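Local coordinates for protein glutathione S-transferase enzyme with thioredoxin-like domain (Xenorhabdus nematophila, PDB 4L8E) that binds more than one glutathione per subunit and, as a dimeric glutathione S-transferase family member, probably conjugates glutathione to electrophilic substrates, at residues Phe45-Glu48 / Pro52-Ile55; Ile94-Ser99 / Leu103-Asn108; Leu125-Trp130 / Pro179-Asn184. One frame throughout, in Å; residues are numbered along the deposited sequence.

Contact 1: residues Phe45-Glu48 / Pro52-Ile55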
loop_
_atom_site.group_PDB
_atom_site.type_symbol
_atom_site.label_atom_id
_atom_site.label_comp_id
_atom_site.label_asym_id
_atom_site.label_seq_id
_atom_site.Cartn_x
_atom_site.Cartn_y
_atom_site.Cartn_z
ATOM N N PHE A 45 7.697 -10.300 -12.282
ATOM C CA PHE A 45 6.406 -10.690 -12.809
ATOM C C PHE A 45 6.519 -10.922 -14.324
ATOM O O PHE A 45 6.103 -11.945 -14.817
ATOM C CB PHE A 45 5.322 -9.660 -12.523
ATOM C CG PHE A 45 3.986 -10.082 -13.030
ATOM C CD1 PHE A 45 3.661 -9.902 -14.366
ATOM C CD2 PHE A 45 3.091 -10.724 -12.220
ATOM C CE1 PHE A 45 2.453 -10.339 -14.858
ATOM C CE2 PHE A 45 1.898 -11.156 -12.709
ATOM C CZ PHE A 45 1.582 -10.971 -14.042
ATOM N N LEU A 46 7.102 -9.975 -15.043
ATOM C CA LEU A 46 7.140 -10.057 -16.513
ATOM C C LEU A 46 7.987 -11.247 -16.977
ATOM O O LEU A 46 7.672 -11.913 -17.982
ATOM C CB LEU A 46 7.662 -8.736 -17.098
ATOM C CG LEU A 46 6.676 -7.565 -16.896
ATOM C CD1 LEU A 46 7.385 -6.245 -17.151
ATOM C CD2 LEU A 46 5.468 -7.708 -17.798
ATOM N N GLU A 47 9.074 -11.509 -16.275
ATOM C CA GLU A 47 9.923 -12.644 -16.597
ATOM C C GLU A 47 9.250 -14.003 -16.295
ATOM O O GLU A 47 9.462 -14.980 -17.020
ATOM C CB GLU A 47 11.254 -12.545 -15.871
ATOM C CG GLU A 47 12.172 -11.421 -16.390
ATOM C CD GLU A 47 12.650 -11.605 -17.828
ATOM O OE1 GLU A 47 12.824 -12.757 -18.279
ATOM O OE2 GLU A 47 12.914 -10.566 -18.489
ATOM N N GLU A 48 8.447 -14.048 -15.231
ATOM C CA GLU A 48 7.665 -15.253 -14.922
ATOM C C GLU A 48 6.648 -15.568 -16.024
ATOM O O GLU A 48 6.482 -16.726 -16.418
ATOM C CB GLU A 48 6.923 -15.099 -13.586
ATOM C CG GLU A 48 7.802 -15.065 -12.362
ATOM C CD GLU A 48 8.349 -16.433 -11.933
ATOM O OE1 GLU A 48 8.067 -17.485 -12.573
ATOM O OE2 GLU A 48 9.092 -16.451 -10.924
ATOM N N PRO A 52 6.218 -9.813 -23.372
ATOM C CA PRO A 52 7.221 -8.873 -23.889
ATOM C C PRO A 52 7.125 -7.498 -23.269
ATOM O O PRO A 52 6.019 -6.973 -23.060
ATOM C CB PRO A 52 6.899 -8.792 -25.384
ATOM C CG PRO A 52 6.076 -9.971 -25.688
ATOM C CD PRO A 52 5.331 -10.311 -24.436
ATOM N N TYR A 53 8.279 -6.914 -22.981
ATOM C CA TYR A 53 8.351 -5.552 -22.471
ATOM C C TYR A 53 9.588 -4.808 -22.928
ATOM O O TYR A 53 10.599 -5.412 -23.279
ATOM C CB TYR A 53 8.288 -5.540 -20.945
ATOM C CG TYR A 53 9.432 -6.205 -20.208
ATOM C CD1 TYR A 53 9.486 -7.592 -20.045
ATOM C CD2 TYR A 53 10.420 -5.447 -19.605
ATOM C CE1 TYR A 53 10.515 -8.191 -19.312
ATOM C CE2 TYR A 53 11.449 -6.034 -18.902
ATOM C CZ TYR A 53 11.480 -7.409 -18.741
ATOM O OH TYR A 53 12.511 -7.968 -18.012
ATOM N N THR A 54 9.489 -3.485 -22.934
ATOM C CA THR A 54 10.613 -2.612 -23.268
ATOM C C THR A 54 10.975 -1.832 -22.027
ATOM O O THR A 54 10.119 -1.168 -21.430
ATOM C CB THR A 54 10.270 -1.623 -24.407
ATOM O OG1 THR A 54 9.932 -2.346 -25.603
ATOM C CG2 THR A 54 11.467 -0.698 -24.708
ATOM N N ILE A 55 12.235 -1.914 -21.613
ATOM C CA ILE A 55 12.686 -1.100 -20.493
ATOM C C ILE A 55 13.033 0.327 -20.917
ATOM O O ILE A 55 13.797 0.547 -21.850
ATOM C CB ILE A 55 13.925 -1.725 -19.806
ATOM C CG1 ILE A 55 13.558 -3.095 -19.230
ATOM C CG2 ILE A 55 14.484 -0.780 -18.744
ATOM C CD1 ILE A 55 14.446 -3.556 -18.108
#
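Tyr53 turns its CG between the backbone N and the carbonyl carbon (chi1 64°), which carries the ring back over helix 37-49. There it meets Leu46 and Glu47. The Glu47 chain is bent at its second torsion (chi2 -65°), and this bend brings its carboxylate round to the phenol end of the ring.

Leu46 CD1 lies over one face of the Tyr53 ring, offset toward its CG, in a CH-pi contact 3.9 Å from the Tyr53 centroid. Leu46 CB also packs against Tyr53 CD1 at 3.6 Å. Leu46 also touches Leu31 of strand 30-33 and Leu106 of helix 99-110.

Tyr53 OH donates a hydrogen bond to Glu47 OE2 at 2.7 Å. The acceptor is the anti lone pair, the one directed away from the other carboxylate oxygen. OE2 lies near the ring plane, at the edge, while the carboxylate is turned 76° from the ring. The Glu47 side chain also touches Ala225 and Ala228 of helix 224-230.

The contact lies where the helix of the beta-alpha-beta unit 30-33, 37-49, 54-57 returns to the sheet, as in the thioredoxin-like domain of the family. One ring is held in two ways, by an apolar face contact and a short polar bond at its hydroxyl. The bond holds the outer end of the ring beside the helix, and the nearby phenol would probably favour the charged form of the carboxylate.

Contact 2: residues Ile94-Ser99 / Leu103-Asn108. With GSH (glutathione), chain C.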
loop_
_atom_site.group_PDB
_atom_site.type_symbol
_atom_site.label_atom_id
_atom_site.label_comp_id
_atom_site.label_asym_id
_atom_site.label_seq_id
_atom_site.Cartn_x
_atom_site.Cartn_y
_atom_site.Cartn_z
ATOM N N ILE A 94 -2.991 2.673 -21.514
ATOM C CA ILE A 94 -3.240 2.803 -20.092
ATOM C C ILE A 94 -1.918 2.927 -19.375
ATOM O O ILE A 94 -1.040 2.064 -19.511
ATOM C CB ILE A 94 -3.984 1.572 -19.534
ATOM C CG1 ILE A 94 -5.397 1.486 -20.116
ATOM C CG2 ILE A 94 -4.003 1.614 -18.023
ATOM C CD1 ILE A 94 -6.195 0.238 -19.653
ATOM N N SER A 95 -1.758 4.009 -18.615
ATOM C CA SER A 95 -0.550 4.200 -17.827
ATOM C C SER A 95 -0.860 3.944 -16.367
ATOM O O SER A 95 -1.941 4.309 -15.862
ATOM C CB SER A 95 0.030 5.605 -17.999
ATOM O OG SER A 95 -0.835 6.590 -17.491
ATOM N N ILE A 96 0.093 3.323 -15.695
ATOM C CA ILE A 96 -0.086 2.954 -14.277
ATOM C C ILE A 96 1.181 3.165 -13.479
ATOM O O ILE A 96 2.257 2.700 -13.879
ATOM C CB ILE A 96 -0.475 1.484 -14.122
ATOM C CG1 ILE A 96 -1.498 1.055 -15.177
ATOM C CG2 ILE A 96 -0.974 1.194 -12.692
ATOM C CD1 ILE A 96 -1.783 -0.474 -15.146
ATOM N N PHE A 97 1.075 3.865 -12.347
ATOM C CA PHE A 97 2.149 3.862 -11.365
ATOM C C PHE A 97 1.677 3.129 -10.102
ATOM O O PHE A 97 0.493 2.784 -9.993
ATOM C CB PHE A 97 2.674 5.282 -11.061
ATOM C CG PHE A 97 1.721 6.159 -10.331
ATOM C CD1 PHE A 97 0.775 6.900 -11.015
ATOM C CD2 PHE A 97 1.777 6.277 -8.946
ATOM C CE1 PHE A 97 -0.123 7.709 -10.351
ATOM C CE2 PHE A 97 0.873 7.081 -8.279
ATOM C CZ PHE A 97 -0.080 7.805 -8.972
ATOM N N GLU A 98 2.619 2.897 -9.178
ATOM C CA GLU A 98 2.470 2.066 -7.977
ATOM C C GLU A 98 2.643 0.592 -8.305
ATOM O O GLU A 98 1.833 -0.014 -8.993
ATOM C CB GLU A 98 1.155 2.292 -7.200
ATOM C CG GLU A 98 1.090 3.614 -6.488
ATOM C CD GLU A 98 2.134 3.762 -5.372
ATOM O OE1 GLU A 98 2.436 2.768 -4.670
ATOM O OE2 GLU A 98 2.610 4.897 -5.170
ATOM N N SER A 99 3.715 0.014 -7.776
ATOM C CA SER A 99 4.027 -1.382 -8.046
ATOM C C SER A 99 2.872 -2.314 -7.722
ATOM O O SER A 99 2.625 -3.245 -8.456
ATOM C CB SER A 99 5.296 -1.830 -7.317
ATOM O OG SER A 99 5.188 -1.776 -5.905
ATOM N N LEU A 103 1.121 -4.718 -10.453
ATOM C CA LEU A 103 1.061 -6.160 -10.264
ATOM C C LEU A 103 -0.374 -6.670 -10.388
ATOM O O LEU A 103 -0.620 -7.692 -11.021
ATOM C CB LEU A 103 1.694 -6.581 -8.922
ATOM C CG LEU A 103 3.222 -6.503 -8.842
ATOM C CD1 LEU A 103 3.671 -6.769 -7.418
ATOM C CD2 LEU A 103 3.893 -7.465 -9.799
ATOM N N LEU A 104 -1.313 -5.966 -9.776
ATOM C CA LEU A 104 -2.709 -6.368 -9.835
ATOM C C LEU A 104 -3.229 -6.293 -11.260
ATOM O O LEU A 104 -3.896 -7.209 -11.743
ATOM C CB LEU A 104 -3.540 -5.479 -8.899
ATOM C CG LEU A 104 -5.039 -5.749 -8.881
ATOM C CD1 LEU A 104 -5.314 -7.201 -8.577
ATOM C CD2 LEU A 104 -5.702 -4.838 -7.851
ATOM N N TYR A 105 -2.933 -5.193 -11.950
ATOM C CA TYR A 105 -3.378 -5.026 -13.330
ATOM C C TYR A 105 -2.830 -6.127 -14.234
ATOM O O TYR A 105 -3.560 -6.682 -15.053
ATOM C CB TYR A 105 -2.931 -3.656 -13.847
ATOM C CG TYR A 105 -3.210 -3.418 -15.300
ATOM C CD1 TYR A 105 -4.400 -2.874 -15.719
ATOM C CD2 TYR A 105 -2.259 -3.721 -16.273
ATOM C CE1 TYR A 105 -4.654 -2.644 -17.060
ATOM C CE2 TYR A 105 -2.495 -3.488 -17.617
ATOM C CZ TYR A 105 -3.705 -2.944 -18.017
ATOM O OH TYR A 105 -3.985 -2.689 -19.336
ATOM N N LEU A 106 -1.533 -6.426 -14.098
ATOM C CA LEU A 106 -0.906 -7.443 -14.944
ATOM C C LEU A 106 -1.398 -8.853 -14.596
ATOM O O LEU A 106 -1.560 -9.694 -15.482
ATOM C CB LEU A 106 0.622 -7.374 -14.830
ATOM C CG LEU A 106 1.247 -6.127 -15.484
ATOM C CD1 LEU A 106 2.743 -6.109 -15.226
ATOM C CD2 LEU A 106 0.942 -6.082 -16.945
ATOM N N ALA A 107 -1.591 -9.109 -13.308
ATOM C CA ALA A 107 -2.114 -10.416 -12.883
ATOM C C ALA A 107 -3.506 -10.620 -13.459
ATOM O O ALA A 107 -3.826 -11.703 -13.937
ATOM C CB ALA A 107 -2.095 -10.520 -11.373
ATOM N N ASN A 108 -4.335 -9.568 -13.469
ATOM C CA ASN A 108 -5.679 -9.659 -14.039
ATOM C C ASN A 108 -5.656 -9.827 -15.542
ATOM O O ASN A 108 -6.399 -10.619 -16.099
ATOM C CB ASN A 108 -6.523 -8.429 -13.680
ATOM C CG ASN A 108 -6.947 -8.410 -12.233
ATOM O OD1 ASN A 108 -6.938 -9.439 -11.565
ATOM N ND2 ASN A 108 -7.353 -7.236 -11.738
HETATM N N1 GSH C . 4.875 2.773 -3.299
HETATM C CA1 GSH C . 5.712 2.843 -4.492
HETATM C C1 GSH C . 5.572 1.572 -5.286
HETATM O O11 GSH C . 5.714 1.584 -6.552
HETATM O O12 GSH C . 5.275 0.469 -4.707
HETATM C CB1 GSH C . 7.146 3.084 -4.108
HETATM C CG1 GSH C . 8.044 3.322 -5.311
HETATM C CD1 GSH C . 9.401 3.849 -4.897
HETATM O OE1 GSH C . 9.709 4.080 -3.738
HETATM N N2 GSH C . 10.311 4.110 -5.962
HETATM C CA2 GSH C . 11.619 4.607 -5.753
HETATM C C2 GSH C . 11.742 5.881 -6.550
HETATM O O2 GSH C . 11.367 6.008 -7.737
HETATM C CB2 GSH C . 12.685 3.674 -6.224
HETATM S SG2 GSH C . 12.530 2.091 -5.441
HETATM N N3 GSH C . 12.295 7.006 -5.872
HETATM C CA3 GSH C . 12.440 8.244 -6.610
HETATM C C3 GSH C . 12.236 9.410 -5.710
HETATM O O31 GSH C . 12.560 10.539 -6.150
HETATM O O32 GSH C . 11.743 9.254 -4.552
#
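Ile96 CD1 presses unusually close on one face of Tyr105, 3.3 Å from Tyr105 CG. The same methyl is 3.5 Å from the Tyr105 ring centroid, a tight CH-pi contact displaced toward the CG end. The extended Ile96 chain (chi2 173°) pushes this methyl out from strand 94-97 to the helix. Ile94 CD1 comes to the other end of Tyr105, 3.7 Å from its OH, and approaches the ring obliquely. The hydroxyl itself is hydrogen-bonded to Asp84 OD2, so the phenol ties the helix to the neighbouring strand 81-84. Thr122 of the second subunit also packs on both Ile96 and Tyr105.

Strand 94-97 is an outermost strand of the thioredoxin-like sheet, and helix 99-110 follows it directly. Glu98 takes the N-cap position of that helix. Its backbone is in an unusual conformation, with phi 81°. This turn from strand to helix is the family's site for the gamma-glutamyl end of glutathione.

Ser99 N donates to O11 of the glutathione at 2.8 Å, in a nearly straight bond (163°). Ser99 OG donates to O12 of the same carboxylate. Each carboxylate oxygen is therefore gripped by Ser99, and the N-terminal end of the helix would probably also favour the negative carboxylate. The amino group N1 of the glutathione donates to Glu98 OE1 at 2.8 Å. Lys41 NZ is hydrogen-bonded to Ser99 OG, while Lys78 NZ, Ile79 O and Gln65 NE2 also hydrogen-bond the glutathione. Behind the site, Leu103 N donates to Ser99 O at 2.9 Å, the helical bond that carries Ser99 into helix 99-110.

Contact 3: residues Leu125-Trp130 / Pro179-Asn184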
loop_
_atom_site.group_PDB
_atom_site.type_symbol
_atom_site.label_atom_id
_atom_site.label_comp_id
_atom_site.label_asym_id
_atom_site.label_seq_id
_atom_site.Cartn_x
_atom_site.Cartn_y
_atom_site.Cartn_z
ATOM N N LEU A 125 -4.162 -10.884 -1.809
ATOM C CA LEU A 125 -4.217 -9.441 -1.925
ATOM C C LEU A 125 -3.969 -8.777 -0.561
ATOM O O LEU A 125 -3.345 -7.721 -0.487
ATOM C CB LEU A 125 -5.556 -9.007 -2.510
ATOM C CG LEU A 125 -5.742 -9.312 -3.999
ATOM C CD1 LEU A 125 -7.170 -9.075 -4.397
ATOM C CD2 LEU A 125 -4.779 -8.456 -4.836
ATOM N N GLN A 126 -4.449 -9.390 0.512
ATOM C CA GLN A 126 -4.180 -8.867 1.839
ATOM C C GLN A 126 -2.673 -8.720 2.046
ATOM O O GLN A 126 -2.178 -7.711 2.539
ATOM C CB GLN A 126 -4.798 -9.825 2.861
ATOM C CG GLN A 126 -4.346 -9.732 4.257
ATOM C CD GLN A 126 -4.937 -10.901 5.028
ATOM O OE1 GLN A 126 -4.397 -12.019 5.031
ATOM N NE2 GLN A 126 -6.090 -10.682 5.594
ATOM N N TRP A 127 -1.936 -9.737 1.653
ATOM C CA TRP A 127 -0.487 -9.730 1.835
ATOM C C TRP A 127 0.227 -8.799 0.854
ATOM O O TRP A 127 1.247 -8.214 1.200
ATOM C CB TRP A 127 0.075 -11.167 1.828
ATOM C CG TRP A 127 -0.284 -11.891 3.072
ATOM C CD1 TRP A 127 -1.213 -12.866 3.211
ATOM C CD2 TRP A 127 0.250 -11.655 4.393
ATOM N NE1 TRP A 127 -1.291 -13.271 4.535
ATOM C CE2 TRP A 127 -0.396 -12.535 5.271
ATOM C CE3 TRP A 127 1.234 -10.796 4.903
ATOM C CZ2 TRP A 127 -0.099 -12.587 6.640
ATOM C CZ3 TRP A 127 1.522 -10.852 6.259
ATOM C CH2 TRP A 127 0.856 -11.740 7.109
ATOM N N LEU A 128 -0.283 -8.671 -0.377
ATOM C CA LEU A 128 0.190 -7.616 -1.278
ATOM C C LEU A 128 0.060 -6.231 -0.646
ATOM O O LEU A 128 1.013 -5.429 -0.657
ATOM C CB LEU A 128 -0.561 -7.677 -2.602
ATOM C CG LEU A 128 -0.241 -6.574 -3.620
ATOM C CD1 LEU A 128 1.206 -6.663 -4.075
ATOM C CD2 LEU A 128 -1.174 -6.649 -4.806
ATOM N N PHE A 129 -1.131 -5.913 -0.155
ATOM C CA PHE A 129 -1.334 -4.643 0.513
ATOM C C PHE A 129 -0.409 -4.480 1.725
ATOM O O PHE A 129 0.130 -3.379 1.967
ATOM C CB PHE A 129 -2.818 -4.438 0.885
ATOM C CG PHE A 129 -3.651 -3.908 -0.241
ATOM C CD1 PHE A 129 -3.719 -2.534 -0.466
ATOM C CD2 PHE A 129 -4.391 -4.756 -1.062
ATOM C CE1 PHE A 129 -4.506 -2.003 -1.506
ATOM C CE2 PHE A 129 -5.168 -4.249 -2.094
ATOM C CZ PHE A 129 -5.235 -2.863 -2.310
ATOM N N TRP A 130 -0.213 -5.552 2.490
ATOM C CA TRP A 130 0.664 -5.503 3.667
ATOM C C TRP A 130 2.085 -5.117 3.232
ATOM O O TRP A 130 2.740 -4.284 3.876
ATOM C CB TRP A 130 0.709 -6.834 4.394
ATOM C CG TRP A 130 1.747 -6.954 5.463
ATOM C CD1 TRP A 130 1.655 -6.525 6.747
ATOM C CD2 TRP A 130 3.052 -7.523 5.321
ATOM N NE1 TRP A 130 2.809 -6.813 7.434
ATOM C CE2 TRP A 130 3.678 -7.445 6.578
ATOM C CE3 TRP A 130 3.725 -8.136 4.273
ATOM C CZ2 TRP A 130 4.969 -7.929 6.804
ATOM C CZ3 TRP A 130 5.011 -8.619 4.500
ATOM C CH2 TRP A 130 5.616 -8.512 5.746
ATOM N N PRO A 179 3.271 -22.382 2.556
ATOM C CA PRO A 179 4.544 -22.384 1.824
ATOM C C PRO A 179 4.881 -21.057 1.144
ATOM O O PRO A 179 6.052 -20.698 1.068
ATOM C CB PRO A 179 4.363 -23.516 0.797
ATOM C CG PRO A 179 2.926 -23.828 0.774
ATOM C CD PRO A 179 2.379 -23.468 2.125
ATOM N N TYR A 180 3.869 -20.343 0.671
ATOM C CA TYR A 180 4.028 -19.000 0.110
ATOM C C TYR A 180 3.204 -18.028 0.954
ATOM O O TYR A 180 2.478 -18.461 1.851
ATOM C CB TYR A 180 3.625 -18.999 -1.357
ATOM C CG TYR A 180 4.576 -19.813 -2.186
ATOM C CD1 TYR A 180 5.767 -19.273 -2.637
ATOM C CD2 TYR A 180 4.305 -21.149 -2.485
ATOM C CE1 TYR A 180 6.652 -20.040 -3.382
ATOM C CE2 TYR A 180 5.183 -21.911 -3.221
ATOM C CZ TYR A 180 6.345 -21.338 -3.682
ATOM O OH TYR A 180 7.220 -22.100 -4.395
ATOM N N LEU A 181 3.366 -16.730 0.726
ATOM C CA LEU A 181 2.767 -15.729 1.572
ATOM C C LEU A 181 1.266 -15.702 1.342
ATOM O O LEU A 181 0.806 -15.347 0.257
ATOM C CB LEU A 181 3.387 -14.350 1.302
ATOM C CG LEU A 181 3.071 -13.300 2.352
ATOM C CD1 LEU A 181 3.377 -13.777 3.766
ATOM C CD2 LEU A 181 3.842 -12.001 2.010
ATOM N N GLY A 182 0.492 -16.073 2.353
ATOM C CA GLY A 182 -0.938 -16.276 2.139
ATOM C C GLY A 182 -1.352 -17.262 1.022
ATOM O O GLY A 182 -2.353 -17.056 0.333
ATOM N N GLY A 183 -0.619 -18.355 0.838
ATOM C CA GLY A 183 -1.136 -19.410 -0.009
ATOM C C GLY A 183 -0.224 -20.575 -0.317
ATOM O O GLY A 183 0.919 -20.645 0.132
ATOM N N ASN A 184 -0.752 -21.477 -1.143
ATOM C CA ASN A 184 -0.065 -22.689 -1.538
ATOM C C ASN A 184 0.788 -22.503 -2.784
ATOM O O ASN A 184 1.545 -23.407 -3.147
ATOM C CB ASN A 184 -1.090 -23.783 -1.831
ATOM C CG ASN A 184 -1.567 -24.473 -0.587
ATOM O OD1 ASN A 184 -0.892 -24.453 0.441
ATOM N ND2 ASN A 184 -2.732 -25.100 -0.668
#
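Leu181 lies across the indole of Trp127, and the two side chains meet at about a right angle. Leu181 CD1 sits over the six-membered ring of Trp127, 4.0 Å from its centroid and 21° off the normal, in a CH-pi contact. Leu181 CG packs beside it, 3.7 Å from Trp127 CG. The Leu181 CG stands opposite its own backbone N (chi1 -166°), and this swings the methyls onto the indole. Gly182 comes in at the pyrrole end, with its CA 3.6 Å from Trp127 CD1. With no side chain, Gly182 lets its backbone lie directly against the indole, and its positive phi suits glycine. Trp130 CZ3 reaches Leu181 CD2 more loosely, at 4.4 Å.

The loop holds its shape by a type II beta turn from Tyr180 to Gly183. Tyr180 N donates to Gly183 O at 3.0 Å, and Gly183 N to Tyr180 O at a longer 3.3 Å. The loop lies between helices 154-175 and 188-197 of the all-helical C-terminal domain, and Leu181 and Gly182 at its corners press on helix 118-145. Leu181 N is hydrogen-bonded to Asp190 OD1 of helix 188-197, and Leu181 also touches Leu171, Gln174 and Val193.

Trp127 is held in turn. Its NE1 donates to Glu123 OE2, one helical turn earlier. Trp127 CZ3 stands 3.8 Å above the plane of the Trp130 ring, over its centre, so an edge of one indole meets the face of the other. Further out, at the dimer interface, Phe97 of the second subunit meets Trp127 edge-to-face, and Phe129 stacks on Phe129 of that subunit.

In the fold
Contacts 1 and 2 both belong to the thioredoxin-like domain and reach the same sheet. Their centres are 13 Å apart. They join directly where helix 37-49 packs on helix 99-110, with Phe45 CE1 3.5 Å from Leu106 CB. Contact 2 meets contact 3 across the domain boundary, where Leu104 CD1 lies 4.0 Å from Leu125 CD2; their centres are 17 Å apart. Contacts 1 and 3 do not touch. Contact 2 itself binds glutathione. In contact 1 the Leu46 side chain is about 13 Å from a glutathione, and in contact 3 that of Trp130 is about 7 Å from one. Contacts 2 and 3 both touch the second subunit.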